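Local coordinates for protein taurocyamine kinase (Schistosoma mansoni, PDB 4WOD) that reversibly transfers a phosphate group between ATP and taurocyamine, with magnesium as cofactor, in a chain that carries two phosphagen kinase repeats, at residues S97-L102 against L124-E129; A257-D260 against F264-F267; T370-L375 against T408-I413; I423-G428 against I437-P442. The protein carries 4 engineered substitutions. All blocks are in the same frame, centred on the assembly; numbering follows the deposited sequence.

Contact 1 of 4, residues S97-L102 against L124-E129; sequences SNFGDL and LGRTVE
Leu124 meets the ring of Phe99 where strand 117-126, in the eight-stranded antiparallel sheet of the first phosphagen kinase catalytic domain, runs past the loop that precedes it in the chain. Residues predicted to bind ATP, Ser119 to Arg123, lie just upstream on the same strand. CD2 of Leu124 comes in at the ring edge, 3.7 Å from CZ of Phe99, and the two side chains cross at about a right angle. With CG of Leu124 held between the backbone N and the carbonyl carbon (chi1 54°), the other methyl, CD1, lies above one face of the Arg126 guanidinium, toward its rim. Gly125 contributes its carbonyl: Arg126 NH1 donates to Gly125 O over 3.0 Å, a fairly straight bond at 156°. To make it, the arginine bends at chi2 (-69°) and folds back along its own strand. NH2 of Arg126 then sits near the plane of the Phe99 ring, 4.2 Å from CZ, so the guanidinium meets the phenyl at its edge; its cation-pi partner is Phe264. A water accepts from Arg126 NH2 at 3.1 Å and donates to Ser97 OG at 2.9 Å, carrying the polar link between the segments beside that same edge. Ser97 OG is also bonded to Glu331. Past the arginine, Val128 lays its side chain on helix 139-154, and its backbone N is hydrogen-bonded to ND1 of His224.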
# COMPACT_ATOMS: atom_id res chain seq x y z
N SER A 97 29.94 -13.86 4.20
CA SER A 97 29.20 -14.00 5.44
C SER A 97 29.92 -13.28 6.57
O SER A 97 31.14 -13.39 6.70
CB SER A 97 29.03 -15.49 5.76
OG SER A 97 28.32 -15.71 6.96
N ASN A 98 29.17 -12.52 7.36
CA ASN A 98 29.70 -11.85 8.55
C ASN A 98 28.61 -11.59 9.58
O ASN A 98 27.77 -10.68 9.39
CB ASN A 98 30.38 -10.53 8.17
CG ASN A 98 30.90 -9.77 9.39
OD1 ASN A 98 31.17 -10.36 10.44
ND2 ASN A 98 31.01 -8.45 9.26
N PHE A 99 28.62 -12.39 10.64
CA PHE A 99 27.66 -12.30 11.74
C PHE A 99 28.07 -11.18 12.70
O PHE A 99 27.25 -10.69 13.49
CB PHE A 99 27.53 -13.65 12.49
CG PHE A 99 26.66 -14.67 11.77
CD1 PHE A 99 25.29 -14.70 11.97
CD2 PHE A 99 27.23 -15.58 10.88
CE1 PHE A 99 24.49 -15.62 11.29
CE2 PHE A 99 26.43 -16.50 10.19
CZ PHE A 99 25.05 -16.51 10.41
N GLY A 100 29.32 -10.76 12.61
CA GLY A 100 29.83 -9.68 13.45
C GLY A 100 30.72 -10.21 14.57
O GLY A 100 30.89 -11.42 14.71
N ASP A 101 31.27 -9.31 15.36
CA ASP A 101 32.06 -9.69 16.53
C ASP A 101 31.15 -10.13 17.66
O ASP A 101 30.67 -9.30 18.44
CB ASP A 101 32.93 -8.51 16.97
CG ASP A 101 33.94 -8.88 18.02
OD1 ASP A 101 33.96 -10.05 18.46
OD2 ASP A 101 34.71 -7.98 18.43
N LEU A 102 30.92 -11.43 17.76
CA LEU A 102 29.92 -11.96 18.68
C LEU A 102 30.20 -11.58 20.13
O LEU A 102 29.29 -11.20 20.86
CB LEU A 102 29.81 -13.48 18.55
CG LEU A 102 29.34 -13.93 17.17
CD1 LEU A 102 28.97 -15.40 17.15
CD2 LEU A 102 28.16 -13.08 16.69
N LEU A 124 17.83 -19.16 9.67
CA LEU A 124 18.61 -19.25 8.45
C LEU A 124 18.49 -20.65 7.83
O LEU A 124 17.95 -21.57 8.44
CB LEU A 124 20.09 -18.92 8.69
CG LEU A 124 20.90 -19.64 9.77
CD1 LEU A 124 21.29 -21.08 9.40
CD2 LEU A 124 22.14 -18.80 10.09
N GLY A 125 19.02 -20.78 6.62
CA GLY A 125 18.97 -22.02 5.87
C GLY A 125 20.32 -22.26 5.20
O GLY A 125 21.10 -21.32 5.01
N ARG A 126 20.60 -23.53 4.86
CA ARG A 126 21.80 -23.87 4.11
C ARG A 126 21.54 -25.02 3.15
O ARG A 126 20.73 -25.91 3.43
CB ARG A 126 22.95 -24.26 5.03
CG ARG A 126 23.47 -23.15 5.95
CD ARG A 126 24.18 -22.06 5.15
NE ARG A 126 24.93 -21.13 6.00
CZ ARG A 126 24.48 -19.94 6.38
NH1 ARG A 126 23.26 -19.54 6.00
NH2 ARG A 126 25.24 -19.15 7.15
N THR A 127 22.25 -24.98 2.03
CA THR A 127 22.32 -26.06 1.07
C THR A 127 23.65 -26.77 1.25
O THR A 127 24.69 -26.12 1.26
CB THR A 127 22.24 -25.55 -0.36
OG1 THR A 127 21.01 -24.86 -0.57
CG2 THR A 127 22.42 -26.71 -1.36
N VAL A 128 23.61 -28.09 1.40
CA VAL A 128 24.86 -28.86 1.47
C VAL A 128 25.35 -29.19 0.04
O VAL A 128 24.60 -29.74 -0.77
CB VAL A 128 24.67 -30.17 2.30
CG1 VAL A 128 25.92 -31.04 2.25
CG2 VAL A 128 24.29 -29.84 3.76
N GLU A 129 26.59 -28.83 -0.28
CA GLU A 129 27.18 -29.15 -1.59
C GLU A 129 27.11 -30.63 -1.92
O GLU A 129 27.29 -31.48 -1.05
CB GLU A 129 28.64 -28.72 -1.65
CG GLU A 129 28.85 -27.24 -1.77
CD GLU A 129 30.32 -26.88 -1.83
OE1 GLU A 129 31.16 -27.67 -1.33
OE2 GLU A 129 30.63 -25.80 -2.39
O HOH W 1 28.23 -18.46 7.75

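Contact 2 of 4, residues A257-D260 against F264-F267; sequences AFND and FITF
The rings of Phe258 and Phe264 form a T-shaped pair on one face of a short beta hairpin in the catalytic domain of the first repeat, with Phe258 presenting its edge to the face of Phe264. Their centroids are 4.9 Å apart and their planes stand at 79°. CD1 of Phe258 sits over the centre of the other ring, 3.8 Å from CD1 of Phe264. CG of Phe258 is opposite its backbone N (chi1 178°), while that of Phe264 lies beside the N. The two residues are a non-hydrogen-bonded antiparallel pair, so the backbone tie falls next to them, where Ile265 N donates to Ala257 O over 3.1 Å. Phe264 CA makes a CA-H...O contact with Ala257 O at 3.5 Å. A water donates to the same oxygen at 2.8 Å and to Ile265 O at 2.9 Å. On the other flank, CG1 of Ile265 rests near CB of Ala257 and its CD1 near ND2 of Asn259, whose OD1 accepts from the backbone N of Arg261 and Leu262 in the turn. The chain leads on to Cys268, the predicted active-site cysteine. Two hydrogen bonds and a CA-H group thus satisfy the Ala257 carbonyl, and the phenyl C-H edge of Phe258 meets the pi cloud of Phe264, which also takes a cation-pi contact from Arg126.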
# COMPACT_ATOMS: atom_id res chain seq x y z
N ALA A 257 26.79 -24.54 0.15
CA ALA A 257 26.87 -23.92 -1.17
C ALA A 257 26.73 -22.41 -1.08
O ALA A 257 25.73 -21.90 -0.57
CB ALA A 257 25.78 -24.49 -2.09
N PHE A 258 27.74 -21.69 -1.58
CA PHE A 258 27.77 -20.24 -1.56
C PHE A 258 28.49 -19.73 -2.80
O PHE A 258 29.52 -20.27 -3.16
CB PHE A 258 28.46 -19.75 -0.27
CG PHE A 258 28.59 -18.24 -0.15
CD1 PHE A 258 27.81 -17.53 0.78
CD2 PHE A 258 29.53 -17.53 -0.88
CE1 PHE A 258 27.95 -16.14 0.93
CE2 PHE A 258 29.66 -16.14 -0.75
CZ PHE A 258 28.87 -15.45 0.15
N ASN A 259 27.97 -18.69 -3.45
CA ASN A 259 28.80 -17.99 -4.43
C ASN A 259 28.64 -16.47 -4.29
O ASN A 259 27.67 -15.98 -3.69
CB ASN A 259 28.52 -18.47 -5.88
CG ASN A 259 27.20 -17.95 -6.47
OD1 ASN A 259 26.85 -16.78 -6.35
ND2 ASN A 259 26.50 -18.84 -7.19
N ASP A 260 29.61 -15.74 -4.84
CA ASP A 260 29.75 -14.33 -4.53
C ASP A 260 28.72 -13.46 -5.23
O ASP A 260 28.72 -12.25 -5.07
CB ASP A 260 31.17 -13.84 -4.86
CG ASP A 260 32.24 -14.56 -4.04
OD1 ASP A 260 32.45 -14.15 -2.87
OD2 ASP A 260 32.84 -15.53 -4.56
N PHE A 264 24.43 -17.56 -0.08
CA PHE A 264 24.04 -18.95 0.21
C PHE A 264 22.86 -19.37 -0.67
O PHE A 264 21.80 -18.71 -0.70
CB PHE A 264 23.68 -19.13 1.67
CG PHE A 264 24.85 -19.05 2.61
CD1 PHE A 264 25.77 -20.09 2.66
CD2 PHE A 264 25.04 -17.94 3.40
CE1 PHE A 264 26.86 -20.03 3.52
CE2 PHE A 264 26.12 -17.86 4.27
CZ PHE A 264 27.02 -18.91 4.34
N ILE A 265 23.06 -20.45 -1.40
CA ILE A 265 22.01 -21.00 -2.25
C ILE A 265 20.88 -21.58 -1.39
O ILE A 265 21.13 -22.24 -0.37
CB ILE A 265 22.57 -22.09 -3.18
CG1 ILE A 265 23.75 -21.55 -4.00
CG2 ILE A 265 21.47 -22.70 -4.07
CD1 ILE A 265 23.46 -20.27 -4.77
N THR A 266 19.65 -21.33 -1.81
CA THR A 266 18.48 -21.92 -1.16
C THR A 266 17.53 -22.45 -2.22
O THR A 266 17.67 -22.09 -3.39
CB THR A 266 17.73 -20.90 -0.27
OG1 THR A 266 17.52 -19.69 -1.02
CG2 THR A 266 18.57 -20.63 0.99
N PHE A 267 16.59 -23.29 -1.80
CA PHE A 267 15.58 -23.87 -2.72
C PHE A 267 14.69 -22.80 -3.34
O PHE A 267 14.38 -22.83 -4.54
CB PHE A 267 14.74 -24.91 -1.96
CG PHE A 267 13.67 -25.58 -2.79
CD1 PHE A 267 13.99 -26.42 -3.84
CD2 PHE A 267 12.33 -25.40 -2.47
CE1 PHE A 267 12.98 -27.05 -4.58
CE2 PHE A 267 11.33 -26.04 -3.19
CZ PHE A 267 11.66 -26.86 -4.24
O HOH W 2 23.61 -22.52 1.10

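Contact 3 of 4, residues T370-L375 against T408-I413; sequences TYLAKL and TLAHMI
Two helices of the small, helical N-terminal domain of the second phosphagen kinase repeat, 369-376 and 409-418, lie side by side where Leu372 meets Ala410 and Ile413. The segments run in nearly the same direction, with axes 9.6 Å apart at closest and inclined at 24°. Leu372 carries the contact from the first helix, and its tip and its base find different partners. CD1 of Leu372 reaches across to Ala410, packing 3.9 Å from CB and 3.3 Å from the carbonyl O of that residue. Nearer the backbone, CB of Leu372 is touched by CD1 of Ile413 at 3.7 Å, and the same methyl comes to 4.1 Å from the backbone N of Ala373. Ile413 carries CG1 between its backbone N and carbonyl carbon (chi1 69°), which directs CD1 across to the first helix. Further along the second helix, Ala417 and Tyr418 extend the surface against which Leu372 packs.

At the start of the second helix Thr408 is the N-cap. Its OG1 accepts from His411 N at 2.9 Å, and ND1 of His411 takes the return bond from Thr408 N at 3.2 Å, with the donor in the imidazole plane, which completes a capping box. NE2 of His411 is bonded to the carbonyl O of Met364. A ring that accepts at ND1 and meets a carbonyl at NE2 is consistent with a proton on NE2. The polar bonds thus stay within the cap of one helix, and what holds the two helices together here is the burial and fit of aliphatic groups.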
# COMPACT_ATOMS: atom_id res chain seq x y z
N THR A 370 4.38 16.43 16.40
CA THR A 370 5.81 16.72 16.20
C THR A 370 6.52 15.64 15.40
O THR A 370 7.53 15.93 14.74
CB THR A 370 6.54 16.90 17.53
OG1 THR A 370 6.35 15.74 18.34
CG2 THR A 370 6.01 18.13 18.26
N TYR A 371 6.01 14.41 15.44
CA TYR A 371 6.56 13.33 14.61
C TYR A 371 6.25 13.58 13.14
O TYR A 371 7.12 13.47 12.27
CB TYR A 371 5.99 11.97 15.03
CG TYR A 371 6.45 10.80 14.16
CD1 TYR A 371 7.68 10.18 14.39
CD2 TYR A 371 5.65 10.31 13.13
CE1 TYR A 371 8.10 9.11 13.60
CE2 TYR A 371 6.06 9.24 12.35
CZ TYR A 371 7.29 8.65 12.58
OH TYR A 371 7.72 7.57 11.81
N LEU A 372 4.99 13.92 12.86
CA LEU A 372 4.58 14.22 11.49
C LEU A 372 5.25 15.47 10.96
O LEU A 372 5.53 15.57 9.77
CB LEU A 372 3.05 14.36 11.40
CG LEU A 372 2.31 13.05 11.63
CD1 LEU A 372 0.77 13.26 11.64
CD2 LEU A 372 2.71 11.99 10.62
N ALA A 373 5.50 16.44 11.84
CA ALA A 373 6.16 17.67 11.42
C ALA A 373 7.59 17.37 10.94
O ALA A 373 8.11 18.05 10.05
CB ALA A 373 6.17 18.68 12.55
N LYS A 374 8.23 16.36 11.53
CA LYS A 374 9.57 15.97 11.08
C LYS A 374 9.49 15.34 9.69
O LYS A 374 10.27 15.70 8.81
CB LYS A 374 10.22 15.00 12.08
CG LYS A 374 10.44 15.60 13.46
CD LYS A 374 11.47 14.83 14.27
CE LYS A 374 10.85 14.15 15.50
NZ LYS A 374 11.09 14.90 16.77
N LEU A 375 8.53 14.46 9.46
CA LEU A 375 8.39 13.88 8.11
C LEU A 375 8.11 14.96 7.06
O LEU A 375 8.58 14.88 5.92
CB LEU A 375 7.30 12.80 8.08
CG LEU A 375 7.54 11.53 8.90
CD1 LEU A 375 6.32 10.61 8.87
CD2 LEU A 375 8.77 10.79 8.41
N THR A 408 -7.58 16.54 14.86
CA THR A 408 -6.34 17.16 15.30
C THR A 408 -5.60 17.80 14.14
O THR A 408 -5.89 17.51 12.97
CB THR A 408 -5.40 16.14 15.97
OG1 THR A 408 -4.94 15.19 15.00
CG2 THR A 408 -6.11 15.42 17.12
N LEU A 409 -4.64 18.67 14.47
CA LEU A 409 -3.78 19.30 13.47
C LEU A 409 -2.90 18.24 12.83
O LEU A 409 -2.56 18.31 11.64
CB LEU A 409 -2.92 20.41 14.11
CG LEU A 409 -1.94 21.17 13.21
CD1 LEU A 409 -2.65 21.95 12.10
CD2 LEU A 409 -1.10 22.12 14.05
N ALA A 410 -2.53 17.25 13.65
CA ALA A 410 -1.73 16.14 13.17
C ALA A 410 -2.48 15.38 12.08
O ALA A 410 -1.92 15.05 11.04
CB ALA A 410 -1.37 15.23 14.30
N HIS A 411 -3.78 15.15 12.32
CA HIS A 411 -4.63 14.52 11.31
C HIS A 411 -4.52 15.22 9.96
O HIS A 411 -4.44 14.56 8.92
CB HIS A 411 -6.10 14.53 11.75
CG HIS A 411 -6.47 13.39 12.65
ND1 HIS A 411 -6.90 13.58 13.95
CD2 HIS A 411 -6.48 12.06 12.43
CE1 HIS A 411 -7.17 12.41 14.49
NE2 HIS A 411 -6.92 11.47 13.59
N MET A 412 -4.53 16.55 9.98
CA MET A 412 -4.71 17.27 8.73
C MET A 412 -3.40 17.49 7.96
O MET A 412 -3.43 17.66 6.75
CB MET A 412 -5.45 18.60 8.98
CG MET A 412 -4.63 19.77 9.50
SD MET A 412 -5.64 21.31 9.58
CE MET A 412 -7.11 20.64 10.30
N ILE A 413 -2.26 17.41 8.63
CA ILE A 413 -0.99 17.49 7.88
C ILE A 413 -0.45 16.11 7.46
O ILE A 413 0.52 16.04 6.69
CB ILE A 413 0.11 18.23 8.69
CG1 ILE A 413 0.57 17.38 9.88
CG2 ILE A 413 -0.35 19.65 9.11
CD1 ILE A 413 1.95 17.76 10.40

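Contact 4 of 4, residues I423-G428 against I437-P442; sequences ICPRTG and IDYLDP
The methyl of Thr427 and the forked end of Leu440 make the closer half of this contact: CG2 of Thr427 sits 4.1 Å from CD1 of Leu440 and equally near its CD2, a branch end set across two methyls. CD2 of Leu440 also lies 4.3 Å from CG of Pro425. Both pairs are buried, although the backbones stay well apart, with the CA atoms of Pro425 and Leu440 separated by 9.0 Å. Tyr439 reaches the loop with its long side chain, CG opposite the backbone N (chi1 172°). It slides past Pro425 in the reverse sense, so that the proline CG ends 4.2 Å from both CE2 and OH of Tyr439. The phenol is fixed elsewhere, its OH hydrogen-bonded to the carbonyl O of Thr386.

These residues belong to the helical N-terminal domain of the second repeat, where the extended loop after helix 409-418 runs between helix 437-448 and the catalytic domain. At Thr427 the torsion (chi1 61°) splits the two branches: CG2 goes to Leu440, while OG1 bonds to the carbonyl O of Cys630. The next residue, Cys631, is the predicted active-site cysteine, and the side chain of Pro425 is about 6 Å from its side chain.

By contrast, Ile437, Asp438, Asp441 and Pro442 are partly exposed and take no part in the packing on the loop. Some have partners elsewhere: Asp438 N is hydrogen-bonded to Tyr398 OH, and OD1 of Asp441 to Tyr625 OH. The helix kinks at Pro442, whose N lacks a bond to the preceding turn, while just before it Asp441 N still donates to Ile437 O at 2.8 Å.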
# COMPACT_ATOMS: atom_id res chain seq x y z
N ILE A 423 0.58 19.65 -1.46
CA ILE A 423 0.76 21.02 -1.01
C ILE A 423 -0.33 21.54 -0.06
O ILE A 423 -0.14 22.57 0.57
CB ILE A 423 0.87 21.99 -2.22
CG1 ILE A 423 -0.47 22.10 -2.98
CG2 ILE A 423 1.98 21.55 -3.18
CD1 ILE A 423 -0.46 23.12 -4.09
N CYS A 424 -1.47 20.87 0.04
CA CYS A 424 -2.53 21.32 0.97
C CYS A 424 -2.91 20.24 1.99
O CYS A 424 -2.80 19.05 1.72
CB CYS A 424 -3.78 21.76 0.19
SG CYS A 424 -3.62 23.42 -0.54
N PRO A 425 -3.36 20.65 3.18
CA PRO A 425 -3.78 19.66 4.17
C PRO A 425 -5.20 19.16 3.88
O PRO A 425 -5.87 19.69 2.98
CB PRO A 425 -3.75 20.44 5.49
CG PRO A 425 -4.07 21.84 5.07
CD PRO A 425 -3.42 22.03 3.72
N ARG A 426 -5.62 18.15 4.64
CA ARG A 426 -6.98 17.61 4.57
C ARG A 426 -7.61 17.62 5.97
O ARG A 426 -7.18 16.87 6.84
CB ARG A 426 -6.97 16.19 4.01
CG ARG A 426 -6.29 16.04 2.65
CD ARG A 426 -6.99 16.80 1.56
NE ARG A 426 -6.60 16.32 0.23
CZ ARG A 426 -5.56 16.76 -0.47
NH1 ARG A 426 -4.78 17.72 0.03
NH2 ARG A 426 -5.29 16.25 -1.67
N THR A 427 -8.65 18.43 6.17
CA THR A 427 -9.22 18.63 7.50
C THR A 427 -10.11 17.44 7.95
O THR A 427 -10.46 16.58 7.14
CB THR A 427 -10.04 19.93 7.52
OG1 THR A 427 -11.11 19.83 6.57
CG2 THR A 427 -9.14 21.12 7.14
N GLY A 428 -10.43 17.38 9.25
CA GLY A 428 -11.17 16.26 9.81
C GLY A 428 -12.66 16.50 10.01
O GLY A 428 -13.44 15.56 10.10
N ILE A 437 -7.94 27.89 13.44
CA ILE A 437 -7.99 29.05 12.56
C ILE A 437 -6.59 29.68 12.36
O ILE A 437 -6.29 30.18 11.27
CB ILE A 437 -8.99 30.11 13.11
CG1 ILE A 437 -9.17 31.27 12.12
CG2 ILE A 437 -8.56 30.65 14.48
CD1 ILE A 437 -10.48 32.07 12.36
N ASP A 438 -5.75 29.63 13.39
CA ASP A 438 -4.42 30.24 13.33
C ASP A 438 -3.54 29.54 12.31
O ASP A 438 -2.60 30.13 11.79
CB ASP A 438 -3.73 30.21 14.69
CG ASP A 438 -4.26 31.27 15.64
OD1 ASP A 438 -5.25 31.94 15.31
OD2 ASP A 438 -3.67 31.44 16.72
N TYR A 439 -3.82 28.27 12.06
CA TYR A 439 -3.10 27.55 11.02
C TYR A 439 -3.80 27.70 9.68
O TYR A 439 -3.18 28.03 8.67
CB TYR A 439 -2.96 26.08 11.39
CG TYR A 439 -2.38 25.19 10.32
CD1 TYR A 439 -1.04 25.26 9.98
CD2 TYR A 439 -3.18 24.24 9.68
CE1 TYR A 439 -0.50 24.42 9.02
CE2 TYR A 439 -2.65 23.40 8.72
CZ TYR A 439 -1.30 23.49 8.40
OH TYR A 439 -0.76 22.66 7.44
N LEU A 440 -5.11 27.46 9.67
CA LEU A 440 -5.82 27.35 8.40
C LEU A 440 -6.10 28.71 7.73
O LEU A 440 -6.11 28.80 6.49
CB LEU A 440 -7.13 26.58 8.59
CG LEU A 440 -7.01 25.06 8.84
CD1 LEU A 440 -8.32 24.45 9.34
CD2 LEU A 440 -6.56 24.33 7.56
N ASP A 441 -6.32 29.77 8.51
CA ASP A 441 -6.74 31.02 7.90
C ASP A 441 -5.64 31.70 7.08
O ASP A 441 -5.90 32.12 5.96
CB ASP A 441 -7.27 32.00 8.95
CG ASP A 441 -7.91 33.22 8.33
OD1 ASP A 441 -9.02 33.08 7.77
OD2 ASP A 441 -7.31 34.31 8.37
N PRO A 442 -4.41 31.79 7.61
CA PRO A 442 -3.38 32.37 6.73
C PRO A 442 -3.12 31.49 5.49
O PRO A 442 -2.91 32.02 4.39
CB PRO A 442 -2.14 32.46 7.63
CG PRO A 442 -2.38 31.50 8.74
CD PRO A 442 -3.88 31.54 8.97

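How the contacts relate
The four contacts follow one another along the chain, and none nests within or crosses another. Contact 1 closes the loop that leads into strand 117-126 of the first repeat, and contact 2 closes a tight hairpin further on. They adjoin: Thr127 OG1 bonds to Ile265 O, and Thr127 O takes a bond from Ala257 N, tying the hairpin to the end of the strand. In the second repeat, contact 3 spans the helices between 370 and 413, and contact 4 closes the shorter excursion from 423 to 442. Met412 O accepts from Arg426 N, and Tyr439 packs on Leu409 and Ile413. The centres of contacts 1 and 4 lie about 53 Å apart.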